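Local coordinates for hepatocyte growth factor-regulated tyrosine kinase substrate (Drosophila melanogaster, PDB 1DVP) that is essential for endosome membrane invagination and multivesicular body formation, and promotes degradation of active tyrosine kinase receptors, probably by sorting them into these bodies, at the interface of chains A and B. Numbering follows the deposited sequence. Chains: chain A/B, Hepatocyte growth factor-regulated tyrosine kinase substrate.

The interface of chains A and B. Residues chain A 27, 30-31, 34, 72, 152-154; chain B 172-173.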
loop_
_atom_site.group_PDB
_atom_site.type_symbol
_atom_site.label_atom_id
_atom_site.label_comp_id
_atom_site.label_asym_id
_atom_site.label_seq_id
_atom_site.Cartn_x
_atom_site.Cartn_y
_atom_site.Cartn_z
ATOM N N LEU A 27 0.536 4.063 22.134
ATOM C CA LEU A 27 0.066 4.887 21.048
ATOM C C LEU A 27 -1.114 5.756 21.568
ATOM O O LEU A 27 -1.266 6.919 21.168
ATOM C CB LEU A 27 -0.324 3.991 19.842
ATOM C CG LEU A 27 0.923 3.265 19.243
ATOM C CD1 LEU A 27 0.538 2.415 18.046
ATOM C CD2 LEU A 27 2.016 4.316 18.867
ATOM N N CYS A 30 0.425 8.686 23.426
ATOM C CA CYS A 30 0.888 9.717 22.489
ATOM C C CYS A 30 -0.266 10.567 21.965
ATOM O O CYS A 30 -0.162 11.778 21.937
ATOM C CB CYS A 30 1.640 9.065 21.333
ATOM S SG CYS A 30 3.136 8.268 21.919
ATOM N N ASP A 31 -1.359 9.942 21.536
ATOM C CA ASP A 31 -2.532 10.698 21.073
ATOM C C ASP A 31 -3.110 11.609 22.185
ATOM O O ASP A 31 -3.451 12.780 21.937
ATOM C CB ASP A 31 -3.625 9.731 20.584
ATOM C CG ASP A 31 -3.322 9.166 19.182
ATOM O OD1 ASP A 31 -2.554 9.823 18.434
ATOM O OD2 ASP A 31 -3.863 8.098 18.848
ATOM N N ASN A 34 -0.923 14.637 22.372
ATOM C CA ASN A 34 -1.064 15.393 21.134
ATOM C C ASN A 34 -2.421 16.105 21.079
ATOM O O ASN A 34 -2.502 17.234 20.627
ATOM C CB ASN A 34 -0.887 14.447 19.938
ATOM C CG ASN A 34 0.589 14.004 19.727
ATOM O OD1 ASN A 34 0.836 13.001 19.075
ATOM N ND2 ASN A 34 1.546 14.758 20.263
ATOM N N ASN A 72 7.036 10.898 19.328
ATOM C CA ASN A 72 5.746 11.157 18.692
ATOM C C ASN A 72 4.964 12.384 19.121
ATOM O O ASN A 72 3.888 12.625 18.585
ATOM C CB ASN A 72 4.807 9.947 18.881
ATOM C CG ASN A 72 5.341 8.711 18.226
ATOM O OD1 ASN A 72 6.015 8.788 17.191
ATOM N ND2 ASN A 72 5.056 7.569 18.810
ATOM N N ALA A 152 8.571 10.024 13.709
ATOM C CA ALA A 152 7.516 9.425 14.517
ATOM C C ALA A 152 7.181 7.997 14.082
ATOM O O ALA A 152 7.578 7.544 12.987
ATOM C CB ALA A 152 6.255 10.292 14.454
ATOM N N ASP A 153 6.478 7.289 14.973
ATOM C CA ASP A 153 5.992 5.932 14.712
ATOM C C ASP A 153 4.865 6.085 13.662
ATOM O O ASP A 153 3.732 6.409 13.996
ATOM C CB ASP A 153 5.377 5.308 15.986
ATOM C CG ASP A 153 6.415 4.940 17.047
ATOM O OD1 ASP A 153 6.091 5.064 18.249
ATOM O OD2 ASP A 153 7.539 4.514 16.690
ATOM N N THR A 154 5.173 5.914 12.391
ATOM C CA THR A 154 4.130 6.000 11.358
ATOM C C THR A 154 4.635 5.233 10.150
ATOM O O THR A 154 5.815 5.324 9.799
ATOM C CB THR A 154 3.787 7.480 10.941
ATOM O OG1 THR A 154 3.185 8.184 12.045
ATOM C CG2 THR A 154 2.811 7.484 9.759
ATOM N N THR B 172 -4.448 9.789 13.432
ATOM C CA THR B 172 -3.760 9.852 14.723
ATOM C C THR B 172 -2.936 8.578 14.792
ATOM O O THR B 172 -2.891 7.835 13.838
ATOM C CB THR B 172 -4.754 9.873 15.915
ATOM O OG1 THR B 172 -5.571 8.679 15.908
ATOM C CG2 THR B 172 -5.680 11.123 15.783
ATOM N N PHE B 173 -2.284 8.314 15.911
ATOM C CA PHE B 173 -1.537 7.066 16.023
ATOM C C PHE B 173 -2.501 5.907 16.207
ATOM O O PHE B 173 -2.195 4.767 15.887
ATOM C CB PHE B 173 -0.543 7.128 17.169
ATOM C CG PHE B 173 0.593 7.999 16.880
ATOM C CD1 PHE B 173 0.658 9.295 17.416
ATOM C CD2 PHE B 173 1.613 7.563 16.003
ATOM C CE1 PHE B 173 1.737 10.162 17.079
ATOM C CE2 PHE B 173 2.700 8.438 15.671
ATOM C CZ PHE B 173 2.748 9.726 16.212
#
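The ring of B:Phe173 reaches into chain A beneath the amide of A:Asn72, whose ND2 lies 4.0 Å above the ring plane, displaced toward the rim. Amide and ring are tilted 33° apart, and CB of A:Asn72 stands 3.4 Å from the ring tip, CZ of B:Phe173. Around the edge, in the plane of the ring, come the amide oxygen OD1 of A:Asn34, 3.6 Å from CE1 of B:Phe173, the methyl of A:Ala152 and the backbone carbonyl carbon of A:Asp153; A:Ala152, A:Asp153 and A:Thr154 are poorly ordered, so that rim is less certain. Nearer the root of the side chain, A:Leu27 crosses B:Phe173 at about a right angle, while CB of A:Cys30 approaches CD1. With CG anti to its own carbonyl carbon (chi1 -72°), the phenyl group of B:Phe173 points in among these residues while the residue's backbone N meets A:Asp31. The backbone N of B:Phe173 donates to the carboxylate OD1 of A:Asp31, 3.0 Å away, nearly straight at 164° and on the syn lone pair; B:Thr172 OG1 adds a weak bond to OD2. A:Asn72 is itself pinned: OD1 accepts from the backbone N of A:Asp153 (2.7 Å), and ND2 donates to that residue's carboxylate OD1 (2.8 Å). An alanine in place of A:Asn72 would probably leave a gap over the ring and both A:Asp153 groups without these partners, freeing the loop to shift. The pocket is formed by helix 23-34 and the end of helix 56-72 in the VHS domain, with the poorly ordered 152-154 stretch alongside the rim, and receives a loop of the partner's FYVE zinc finger; the two-fold axis repeats the contact with the chains exchanged, and the interface may be that of the homodimer formed in vitro.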